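Local coordinates for NADH kinase POS5, mitochondrial (Saccharomyces cerevisiae, PDB 3AFO), which phosphorylates NADH, and with about half the preference NAD(+), using ATP, and is a key source of the cellular reductant NADPH, at residues A[122-127]-A[151-155]; A[127-131]-A[198-202]; A[177-181]-A[234-238]; A[180-186]-A[316-322]. All coordinates share one frame; numbering follows the deposited sequence.

Contact 1. Residues A[122-127]-A[151-155]; sequences GGDGTI and GFLSP. With NAI (1,4-dihydronicotinamide adenine dinucleotide), chain C.
The carboxylate of D124 bridges the loop 151-155 and the bound NADH. Its CG lies anti to the carbonyl carbon (chi1 -67°), which swings the carboxylate to the side of its own backbone N and against two successive loop amides. F152 N donates to D124 OD2 at 2.8 Å, nearly straight and on the syn side; L153 N donates to D124 OD1 at 2.7 Å, also syn but 21° out of the carboxylate plane. A water adds a further bond to OD1 and accepts from S154 N. D124 OD2 also takes the adenosine ribose hydroxyl O2B of NADH at 2.7 Å. I127 sends CD1, at the end of its extended chain, to L153 CB (3.6 Å) and to S154 OG. F152 CB lies 3.3 Å from adenine C2A. D124 belongs to the GGDGT motif of NAD kinases, at the start of helix 124-132. With alanine in place of D124, the F152 and L153 amides and the O2B hydroxyl would probably lose their carboxylate acceptor, and the loop would be held less firmly against the nucleotide. Each carboxylate oxygen thus serves more than one donor, so loop shape and ribose recognition depend on one group.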
# COMPACT_ATOMS: atom_id res chain seq x y z
N GLY A 122 4.28 -19.83 26.57
CA GLY A 122 3.16 -18.99 26.16
C GLY A 122 3.26 -18.53 24.73
O GLY A 122 3.38 -19.34 23.82
N GLY A 123 3.20 -17.21 24.55
CA GLY A 123 3.23 -16.61 23.21
C GLY A 123 4.27 -15.51 23.08
O GLY A 123 5.24 -15.47 23.84
N ASP A 124 4.06 -14.62 22.11
CA ASP A 124 5.01 -13.55 21.83
C ASP A 124 5.15 -12.60 23.00
O ASP A 124 6.26 -12.23 23.37
CB ASP A 124 4.61 -12.81 20.55
CG ASP A 124 4.74 -13.68 19.31
OD1 ASP A 124 5.55 -14.63 19.30
OD2 ASP A 124 4.02 -13.40 18.32
N GLY A 125 4.01 -12.25 23.61
CA GLY A 125 3.99 -11.40 24.80
C GLY A 125 4.80 -11.97 25.96
O GLY A 125 5.42 -11.22 26.71
N THR A 126 4.82 -13.30 26.08
CA THR A 126 5.57 -13.97 27.14
C THR A 126 7.08 -13.76 26.98
O THR A 126 7.76 -13.41 27.94
CB THR A 126 5.25 -15.48 27.20
OG1 THR A 126 3.83 -15.66 27.07
CG2 THR A 126 5.71 -16.07 28.55
N ILE A 127 7.58 -13.97 25.76
CA ILE A 127 8.96 -13.65 25.42
C ILE A 127 9.26 -12.17 25.71
O ILE A 127 10.22 -11.85 26.41
CB ILE A 127 9.26 -13.95 23.94
CG1 ILE A 127 9.00 -15.43 23.64
CG2 ILE A 127 10.69 -13.58 23.58
CD1 ILE A 127 9.22 -15.80 22.19
N GLY A 151 1.61 -17.54 18.25
CA GLY A 151 2.21 -16.27 17.90
C GLY A 151 3.26 -16.58 16.85
O GLY A 151 3.19 -17.62 16.20
N PHE A 152 4.23 -15.69 16.71
CA PHE A 152 5.24 -15.82 15.67
C PHE A 152 6.62 -16.23 16.18
O PHE A 152 7.35 -16.93 15.47
CB PHE A 152 5.34 -14.50 14.89
CG PHE A 152 6.28 -14.56 13.69
CD1 PHE A 152 5.88 -15.20 12.51
CD2 PHE A 152 7.53 -13.96 13.75
CE1 PHE A 152 6.73 -15.25 11.40
CE2 PHE A 152 8.39 -14.00 12.64
CZ PHE A 152 7.99 -14.65 11.45
N LEU A 153 6.97 -15.81 17.39
CA LEU A 153 8.38 -15.88 17.86
C LEU A 153 8.84 -17.21 18.48
O LEU A 153 10.01 -17.58 18.33
CB LEU A 153 8.71 -14.70 18.79
CG LEU A 153 8.52 -13.29 18.20
CD1 LEU A 153 8.72 -12.22 19.25
CD2 LEU A 153 9.45 -13.04 17.01
N SER A 154 7.95 -17.90 19.20
CA SER A 154 8.32 -19.17 19.85
C SER A 154 8.48 -20.30 18.84
O SER A 154 7.49 -20.72 18.23
CB SER A 154 7.27 -19.56 20.90
OG SER A 154 7.02 -18.50 21.81
N PRO A 155 9.71 -20.80 18.65
CA PRO A 155 9.90 -21.80 17.59
C PRO A 155 9.52 -23.24 17.97
O PRO A 155 9.45 -24.09 17.07
CB PRO A 155 11.42 -21.73 17.31
CG PRO A 155 11.95 -20.60 18.15
CD PRO A 155 11.00 -20.46 19.28
PA NAI C . -0.76 -8.50 21.97
O1A NAI C . -1.22 -9.90 22.23
O2A NAI C . -1.88 -7.36 22.23
O5B NAI C . -0.36 -8.28 20.47
C5B NAI C . 0.41 -9.22 19.91
C4B NAI C . -0.21 -9.67 18.64
O4B NAI C . 0.89 -9.40 17.73
C3B NAI C . -0.25 -11.17 18.89
O3B NAI C . -1.06 -11.80 17.89
C2B NAI C . 1.23 -11.53 18.71
O2B NAI C . 1.40 -12.88 18.31
C1B NAI C . 1.63 -10.63 17.54
N9A NAI C . 3.09 -10.32 17.58
C8A NAI C . 3.77 -9.73 18.57
N7A NAI C . 5.06 -9.63 18.21
C5A NAI C . 5.19 -10.14 16.98
C6A NAI C . 6.26 -10.31 16.10
N6A NAI C . 7.51 -9.91 16.39
N1A NAI C . 6.01 -10.89 14.91
C2A NAI C . 4.79 -11.29 14.56
N3A NAI C . 3.76 -11.15 15.38
C4A NAI C . 3.93 -10.58 16.59
O3 NAI C . 0.51 -8.03 22.92
PN NAI C . 1.88 -8.87 23.03
O1N NAI C . 1.66 -10.28 22.57
O2N NAI C . 2.41 -8.52 24.37
O5D NAI C . 2.88 -8.21 21.92
C5D NAI C . 3.17 -6.83 21.93
C4D NAI C . 3.20 -6.31 20.50
O4D NAI C . 1.83 -6.10 20.10
C3D NAI C . 3.79 -4.91 20.39
O3D NAI C . 5.22 -4.95 20.35
C2D NAI C . 3.19 -4.45 19.03
O2D NAI C . 4.14 -4.68 17.98
C1D NAI C . 1.98 -5.40 18.86
N1N NAI C . 0.79 -4.57 18.60
C2N NAI C . 0.18 -4.70 17.36
C3N NAI C . -0.93 -3.94 17.02
C7N NAI C . -1.57 -4.14 15.62
O7N NAI C . -2.57 -3.53 15.27
N7N NAI C . -0.96 -5.02 14.86
C4N NAI C . -1.44 -3.03 17.96
C5N NAI C . -0.83 -2.88 19.22
C6N NAI C . 0.29 -3.64 19.56
O HOH W 1 5.34 -17.07 20.24

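Contact 2. Residues A[127-131]-A[198-202]; sequences ILHGV and AMNDI. With NAI (1,4-dihydronicotinamide adenine dinucleotide), chain C.
I127 opens the seam between helix 124-132 of the alpha/beta N-terminal domain and the turn that leads into strand 201-205 of the beta-rich C-terminal domain, the two-domain build of NAD kinases. I127 CG2, anti to the backbone N, lies 3.8 Å from M199 CE, while the other branch serves a different contact. One residue on, L128 divides its two methyls between M199 and the N200 side. L128 CD2 packs obliquely against the M199 chain, 3.8 Å from M199 CB, and L128 CD1 crosses towards the N200 side chain and also comes 3.6 Å from O5D of NADH. H129 takes no part in the packing, but its NE2 lies 3.9 Å from the phosphate oxygen O2N. V131, one turn beyond I127, closes the row with CG2 set 4.1 Å from M199 SD, the two side chains crossing at about a right angle. M199 lies against the helix as a fully extended chain, CG anti to the backbone N (chi1 171°), and this straightness carries its sulfur and methyl past L128 to I127 and V131. Behind it, the D304 carboxylate accepts the backbone amides of M199, N200 and D201, which probably fixes the shape of the turn. D201 then faces the nicotinamide ribose, and D201 OD2 accepts the hydroxyl O2D in a very short hydrogen bond of 2.5 Å.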
# COMPACT_ATOMS: atom_id res chain seq x y z
N ILE A 127 7.58 -13.97 25.76
CA ILE A 127 8.96 -13.65 25.42
C ILE A 127 9.26 -12.17 25.71
O ILE A 127 10.22 -11.85 26.41
CB ILE A 127 9.26 -13.95 23.94
CG1 ILE A 127 9.00 -15.43 23.64
CG2 ILE A 127 10.69 -13.58 23.58
CD1 ILE A 127 9.22 -15.80 22.19
N LEU A 128 8.42 -11.27 25.17
CA LEU A 128 8.62 -9.83 25.32
C LEU A 128 8.76 -9.38 26.79
O LEU A 128 9.71 -8.68 27.14
CB LEU A 128 7.51 -9.05 24.59
CG LEU A 128 7.52 -9.14 23.05
CD1 LEU A 128 6.43 -8.24 22.49
CD2 LEU A 128 8.86 -8.75 22.46
N HIS A 129 7.81 -9.77 27.64
CA HIS A 129 7.87 -9.42 29.06
C HIS A 129 9.05 -10.08 29.78
O HIS A 129 9.67 -9.46 30.64
CB HIS A 129 6.55 -9.76 29.78
CG HIS A 129 5.33 -9.21 29.11
ND1 HIS A 129 4.08 -9.77 29.25
CD2 HIS A 129 5.17 -8.16 28.26
CE1 HIS A 129 3.20 -9.09 28.54
NE2 HIS A 129 3.84 -8.11 27.93
N GLY A 130 9.37 -11.31 29.40
CA GLY A 130 10.52 -12.02 29.97
C GLY A 130 11.84 -11.34 29.67
O GLY A 130 12.64 -11.08 30.57
N VAL A 131 12.07 -11.04 28.40
CA VAL A 131 13.28 -10.34 27.98
C VAL A 131 13.34 -8.93 28.60
O VAL A 131 14.41 -8.46 29.02
CB VAL A 131 13.38 -10.30 26.44
CG1 VAL A 131 14.50 -9.36 25.97
CG2 VAL A 131 13.61 -11.71 25.91
N ALA A 198 13.71 -2.35 23.94
CA ALA A 198 12.69 -2.92 23.07
C ALA A 198 13.23 -4.05 22.21
O ALA A 198 14.26 -3.91 21.55
CB ALA A 198 12.07 -1.84 22.18
N MET A 199 12.50 -5.16 22.20
CA MET A 199 12.81 -6.28 21.32
C MET A 199 12.02 -6.16 20.00
O MET A 199 12.52 -6.53 18.94
CB MET A 199 12.46 -7.58 22.04
CG MET A 199 12.52 -8.81 21.23
SD MET A 199 12.38 -10.24 22.33
CE MET A 199 12.66 -11.51 21.13
N ASN A 200 10.79 -5.67 20.12
CA ASN A 200 9.87 -5.49 18.99
C ASN A 200 9.89 -4.06 18.49
O ASN A 200 10.31 -3.77 17.36
CB ASN A 200 8.44 -5.79 19.44
CG ASN A 200 7.89 -7.09 18.90
OD1 ASN A 200 6.69 -7.35 19.06
ND2 ASN A 200 8.72 -7.91 18.27
N ASP A 201 9.40 -3.16 19.34
CA ASP A 201 9.15 -1.81 18.90
C ASP A 201 8.97 -0.78 19.99
O ASP A 201 8.74 -1.11 21.16
CB ASP A 201 7.93 -1.78 17.96
CG ASP A 201 6.75 -2.59 18.49
OD1 ASP A 201 6.53 -2.66 19.72
OD2 ASP A 201 6.03 -3.16 17.63
N ILE A 202 9.05 0.47 19.57
CA ILE A 202 8.71 1.62 20.36
C ILE A 202 7.69 2.39 19.54
O ILE A 202 7.93 2.68 18.36
CB ILE A 202 9.95 2.50 20.62
CG1 ILE A 202 10.97 1.70 21.45
CG2 ILE A 202 9.55 3.83 21.32
CD1 ILE A 202 12.43 1.92 21.05
PA NAI C . -0.76 -8.50 21.97
O1A NAI C . -1.22 -9.90 22.23
O2A NAI C . -1.88 -7.36 22.23
O5B NAI C . -0.36 -8.28 20.47
C5B NAI C . 0.41 -9.22 19.91
C4B NAI C . -0.21 -9.67 18.64
O4B NAI C . 0.89 -9.40 17.73
C3B NAI C . -0.25 -11.17 18.89
O3B NAI C . -1.06 -11.80 17.89
C2B NAI C . 1.23 -11.53 18.71
O2B NAI C . 1.40 -12.88 18.31
C1B NAI C . 1.63 -10.63 17.54
N9A NAI C . 3.09 -10.32 17.58
C8A NAI C . 3.77 -9.73 18.57
N7A NAI C . 5.06 -9.63 18.21
C5A NAI C . 5.19 -10.14 16.98
C6A NAI C . 6.26 -10.31 16.10
N6A NAI C . 7.51 -9.91 16.39
N1A NAI C . 6.01 -10.89 14.91
C2A NAI C . 4.79 -11.29 14.56
N3A NAI C . 3.76 -11.15 15.38
C4A NAI C . 3.93 -10.58 16.59
O3 NAI C . 0.51 -8.03 22.92
PN NAI C . 1.88 -8.87 23.03
O1N NAI C . 1.66 -10.28 22.57
O2N NAI C . 2.41 -8.52 24.37
O5D NAI C . 2.88 -8.21 21.92
C5D NAI C . 3.17 -6.83 21.93
C4D NAI C . 3.20 -6.31 20.50
O4D NAI C . 1.83 -6.10 20.10
C3D NAI C . 3.79 -4.91 20.39
O3D NAI C . 5.22 -4.95 20.35
C2D NAI C . 3.19 -4.45 19.03
O2D NAI C . 4.14 -4.68 17.98
C1D NAI C . 1.98 -5.40 18.86
N1N NAI C . 0.79 -4.57 18.60
C2N NAI C . 0.18 -4.70 17.36
C3N NAI C . -0.93 -3.94 17.02
C7N NAI C . -1.57 -4.14 15.62
O7N NAI C . -2.57 -3.53 15.27
N7N NAI C . -0.96 -5.02 14.86
C4N NAI C . -1.44 -3.03 17.96
C5N NAI C . -0.83 -2.88 19.22
C6N NAI C . 0.29 -3.64 19.56

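Contact 3. Residues A[177-181]-A[234-238]; sequences HRTRL and LATPT
R178 and T238 join strand 174-186 to the turn that follows strand 231-235, two segments running nearly antiparallel where two sheets of the C-terminal beta sandwich come together. The tightly packed part lies at L181. L181 CG sits 3.8 Å from T236 CG2, the two side chains sliding past each other in opposite directions, and L181 CD1 comes 3.9 Å from L234 O. T236 CG2 also lies 3.7 Å from T179 O. This methyl faces the strand because OG1 takes the place between backbone N and carbonyl carbon (chi1 58°), from which it is hydrogen-bonded to M199 O. Packing is looser between T179 and P237: in one of the two T179 conformers, T179 CG2 comes no nearer than 4.2 Å to P237 CD. The partly exposed side belongs to R178, held to the other segment by a single polar bond. Its chain stretches out straight from CG to NE across T238, and NH2 is hydrogen-bonded to a pentanediol molecule, probably from the crystallisation liquor. A leucine at R178 would probably leave T238 OG1 without its guanidinium donor and the threonine side chain freer to turn, close to where T238 O accepts the adenine amino group of NADH. R178 NH1 meets T238 OG1 at 2.8 Å, at the edge of the guanidinium and 18° out of its plane, with an N-H...O angle of 148°.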
# COMPACT_ATOMS: atom_id res chain seq x y z
N HIS A 177 20.57 -14.35 16.80
CA HIS A 177 20.77 -13.08 17.47
C HIS A 177 19.73 -12.06 17.02
O HIS A 177 19.50 -11.87 15.82
CB HIS A 177 22.18 -12.55 17.21
CG HIS A 177 22.44 -11.23 17.86
ND1 HIS A 177 22.72 -11.11 19.20
CD2 HIS A 177 22.44 -9.98 17.35
CE1 HIS A 177 22.89 -9.84 19.50
NE2 HIS A 177 22.72 -9.13 18.40
N ARG A 178 19.06 -11.44 17.99
CA ARG A 178 18.10 -10.37 17.71
C ARG A 178 18.58 -9.14 18.44
O ARG A 178 18.89 -9.20 19.63
CB ARG A 178 16.70 -10.75 18.19
CG ARG A 178 16.09 -12.01 17.57
CD ARG A 178 14.68 -12.24 18.15
NE ARG A 178 14.01 -13.45 17.66
CZ ARG A 178 13.43 -13.58 16.46
NH1 ARG A 178 13.48 -12.59 15.57
NH2 ARG A 178 12.84 -14.72 16.14
N THR A 179 18.63 -8.02 17.73
CA THR A 179 19.11 -6.76 18.30
C THR A 179 18.02 -6.07 19.13
O THR A 179 16.84 -6.40 19.00
CB THR A 179 19.60 -5.81 17.19
OG1 THR A 179 20.05 -4.58 17.76
CG2 THR A 179 18.49 -5.54 16.21
N ARG A 180 18.43 -5.14 19.99
CA ARG A 180 17.52 -4.39 20.85
C ARG A 180 17.63 -2.90 20.56
O ARG A 180 18.72 -2.40 20.26
CB ARG A 180 17.88 -4.60 22.32
CG ARG A 180 17.48 -5.93 22.92
CD ARG A 180 17.58 -5.90 24.45
NE ARG A 180 18.97 -5.80 24.90
CZ ARG A 180 19.36 -5.73 26.18
NH1 ARG A 180 18.46 -5.74 27.16
NH2 ARG A 180 20.65 -5.65 26.48
N LEU A 181 16.49 -2.21 20.67
CA LEU A 181 16.46 -0.75 20.65
C LEU A 181 16.44 -0.18 22.07
O LEU A 181 16.01 -0.84 23.02
CB LEU A 181 15.24 -0.23 19.88
CG LEU A 181 15.12 -0.49 18.37
CD1 LEU A 181 13.81 0.09 17.85
CD2 LEU A 181 16.29 0.09 17.61
N LEU A 234 8.68 2.68 15.72
CA LEU A 234 10.08 2.38 15.45
C LEU A 234 10.29 0.92 15.84
O LEU A 234 10.03 0.55 16.99
CB LEU A 234 10.98 3.29 16.29
CG LEU A 234 10.70 4.78 16.05
CD1 LEU A 234 11.32 5.67 17.07
CD2 LEU A 234 11.11 5.20 14.64
N ALA A 235 10.76 0.10 14.89
CA ALA A 235 10.79 -1.34 15.11
C ALA A 235 12.14 -1.93 14.77
O ALA A 235 12.86 -1.43 13.91
CB ALA A 235 9.69 -2.04 14.29
N THR A 236 12.49 -2.99 15.49
CA THR A 236 13.60 -3.84 15.10
C THR A 236 13.11 -4.68 13.93
O THR A 236 11.90 -4.75 13.68
CB THR A 236 13.96 -4.82 16.22
OG1 THR A 236 12.81 -5.61 16.53
CG2 THR A 236 14.43 -4.08 17.48
N PRO A 237 14.03 -5.36 13.23
CA PRO A 237 13.66 -6.37 12.23
C PRO A 237 12.75 -7.44 12.82
O PRO A 237 11.79 -7.87 12.17
CB PRO A 237 15.01 -6.96 11.83
CG PRO A 237 15.94 -5.74 11.95
CD PRO A 237 15.50 -5.15 13.26
N THR A 238 13.03 -7.86 14.06
CA THR A 238 12.11 -8.76 14.78
C THR A 238 10.69 -8.17 14.83
O THR A 238 9.70 -8.86 14.58
CB THR A 238 12.64 -9.07 16.21
OG1 THR A 238 13.83 -9.86 16.10
CG2 THR A 238 11.61 -9.84 17.04

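Contact 4. Residues A[180-186]-A[316-322]; sequences RLECHLK and EIYVINE
R180 and E322 form a salt bridge at one end of this strand pair. R180 NH2 comes to E322 OE2 at 2.8 Å from above the carboxylate, 59° out of its plane, and R180 NE makes a weak bond to E322 OE1; the guanidinium and carboxylate planes stand 82° apart. A bend at chi3 (-68°) turns the guanidinium to its partner. The main chain binds the same residues, E322 N donating to R180 O at 2.9 Å. From there strands 181-186 and 316-321 run antiparallel, with the hydrogen-bonded pairs E182-I320, H184-Y318 and K186-E316 each closed by two backbone bonds. On one face C183 SG meets I317 CG2 at 3.9 Å, and L185 CD1 reaches the same methyl. On the other, H184 CB lies 3.8 Å from Y318 CB, and the tyrosine ring turns its edge to H184 O. At the far end K186 NZ and E316 OE1, 3.8 Å apart, make a long salt bridge, doubtful because K186 has two conformers. The pair belongs to an antiparallel sheet of the C-terminal domain, flanked by strands 194-198 and 282-286. L181, C183, I317 and V319 face strand 201-205 of the second sheet, meeting I202 and L204. Further out, R283 pairs with E316 OE2, and the carbonyls of F134 and T137 accept from NH1 and NH2 of R180. G353 N donates to E322 OE1, and a water joins that oxygen to R180 N.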
# COMPACT_ATOMS: atom_id res chain seq x y z
N ARG A 180 18.43 -5.14 19.99
CA ARG A 180 17.52 -4.39 20.85
C ARG A 180 17.63 -2.90 20.56
O ARG A 180 18.72 -2.40 20.26
CB ARG A 180 17.88 -4.60 22.32
CG ARG A 180 17.48 -5.93 22.92
CD ARG A 180 17.58 -5.90 24.45
NE ARG A 180 18.97 -5.80 24.90
CZ ARG A 180 19.36 -5.73 26.18
NH1 ARG A 180 18.46 -5.74 27.16
NH2 ARG A 180 20.65 -5.65 26.48
N LEU A 181 16.49 -2.21 20.67
CA LEU A 181 16.46 -0.75 20.65
C LEU A 181 16.44 -0.18 22.07
O LEU A 181 16.01 -0.84 23.02
CB LEU A 181 15.24 -0.23 19.88
CG LEU A 181 15.12 -0.49 18.37
CD1 LEU A 181 13.81 0.09 17.85
CD2 LEU A 181 16.29 0.09 17.61
N GLU A 182 16.91 1.06 22.19
CA GLU A 182 16.80 1.81 23.43
C GLU A 182 15.93 3.02 23.20
O GLU A 182 16.13 3.76 22.23
CB GLU A 182 18.18 2.28 23.90
CG GLU A 182 19.06 1.20 24.46
CD GLU A 182 20.34 1.77 25.07
OE1 GLU A 182 20.45 3.01 25.21
OE2 GLU A 182 21.23 0.97 25.39
N CYS A 183 14.94 3.21 24.06
CA CYS A 183 14.13 4.42 24.06
C CYS A 183 14.54 5.28 25.26
O CYS A 183 14.50 4.83 26.40
CB CYS A 183 12.64 4.06 24.15
SG CYS A 183 11.54 5.47 24.27
N HIS A 184 14.94 6.52 24.98
CA HIS A 184 15.26 7.50 26.02
C HIS A 184 14.16 8.55 26.05
O HIS A 184 14.01 9.32 25.10
CB HIS A 184 16.61 8.17 25.72
CG HIS A 184 17.78 7.24 25.82
ND1 HIS A 184 17.90 6.10 25.06
CD2 HIS A 184 18.90 7.31 26.58
CE1 HIS A 184 19.03 5.49 25.36
NE2 HIS A 184 19.66 6.21 26.27
N LEU A 185 13.36 8.55 27.11
CA LEU A 185 12.31 9.56 27.25
C LEU A 185 12.82 10.77 28.04
O LEU A 185 13.27 10.63 29.18
CB LEU A 185 11.06 8.97 27.90
CG LEU A 185 9.94 9.95 28.31
CD1 LEU A 185 9.28 10.60 27.09
CD2 LEU A 185 8.88 9.26 29.16
N LYS A 186 12.74 11.94 27.41
CA LYS A 186 13.11 13.21 28.04
C LYS A 186 11.86 14.07 28.16
O LYS A 186 11.40 14.64 27.16
CB LYS A 186 14.16 13.93 27.20
CG LYS A 186 14.59 15.29 27.75
CD LYS A 186 15.27 16.10 26.65
CE LYS A 186 15.74 17.46 27.13
NZ LYS A 186 15.59 18.49 26.05
N GLU A 316 10.10 14.53 24.45
CA GLU A 316 10.80 13.90 23.33
C GLU A 316 11.21 12.50 23.69
O GLU A 316 11.53 12.22 24.86
CB GLU A 316 12.09 14.63 22.97
CG GLU A 316 12.01 16.10 22.70
CD GLU A 316 13.40 16.71 22.64
OE1 GLU A 316 14.30 16.20 23.33
OE2 GLU A 316 13.60 17.69 21.90
N ILE A 317 11.23 11.62 22.69
CA ILE A 317 11.93 10.35 22.81
C ILE A 317 13.14 10.32 21.89
O ILE A 317 13.10 10.86 20.79
CB ILE A 317 11.01 9.11 22.58
CG1 ILE A 317 10.32 9.16 21.20
CG2 ILE A 317 9.97 8.99 23.70
CD1 ILE A 317 9.63 7.82 20.80
N TYR A 318 14.22 9.70 22.37
CA TYR A 318 15.42 9.43 21.59
C TYR A 318 15.50 7.92 21.41
O TYR A 318 15.36 7.17 22.38
CB TYR A 318 16.68 9.91 22.31
CG TYR A 318 16.77 11.41 22.48
CD1 TYR A 318 17.65 12.16 21.70
CD2 TYR A 318 15.97 12.07 23.41
CE1 TYR A 318 17.74 13.55 21.87
CE2 TYR A 318 16.05 13.45 23.59
CZ TYR A 318 16.93 14.18 22.82
OH TYR A 318 16.98 15.54 22.99
N VAL A 319 15.70 7.47 20.18
CA VAL A 319 15.73 6.05 19.90
C VAL A 319 17.00 5.69 19.16
O VAL A 319 17.33 6.28 18.13
CB VAL A 319 14.47 5.58 19.12
CG1 VAL A 319 14.59 4.11 18.75
CG2 VAL A 319 13.20 5.80 19.94
N ILE A 320 17.72 4.72 19.71
CA ILE A 320 18.96 4.24 19.13
C ILE A 320 19.00 2.72 19.29
O ILE A 320 18.29 2.15 20.11
CB ILE A 320 20.24 4.84 19.84
CG1 ILE A 320 20.22 4.62 21.36
CG2 ILE A 320 20.44 6.33 19.50
CD1 ILE A 320 21.60 4.82 22.07
N ASN A 321 19.86 2.08 18.50
CA ASN A 321 20.19 0.68 18.70
C ASN A 321 21.08 0.56 19.94
O ASN A 321 21.82 1.49 20.27
CB ASN A 321 20.95 0.15 17.48
CG ASN A 321 20.91 -1.35 17.38
OD1 ASN A 321 21.94 -2.00 17.18
ND2 ASN A 321 19.73 -1.92 17.53
N GLU A 322 20.98 -0.57 20.63
CA GLU A 322 21.84 -0.87 21.79
C GLU A 322 23.33 -0.64 21.50
O GLU A 322 24.06 -0.04 22.31
CB GLU A 322 21.60 -2.31 22.23
CG GLU A 322 22.12 -2.64 23.60
CD GLU A 322 22.10 -4.12 23.89
OE1 GLU A 322 21.46 -4.88 23.11
OE2 GLU A 322 22.72 -4.53 24.90
O HOH W 2 21.38 -5.30 20.47

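Contacts 1 and 2 share I127 on helix 124-132, and their centres lie about 10 Å apart; contact 1 holds the adenosine ribose of NADH, contact 2 the nicotinamide ribose. Contact 3 adds T238 O, which accepts the adenine amino group, and touches both: L153 CD2 is 3.9 Å from T238 CG2, and I202 O lies 2.7 Å from L234 N, a probable hydrogen bond. Contact 4 continues strand 174-186 out of contact 3, sharing R180 and L181 with it, and L234 CD1 packs 3.4 Å from V319 CG2. It stands back from the nucleotide, the L181 side chain about 10 Å from a bound NADH, yet joins contact 2 through A198 N and L181 O, 2.9 Å apart.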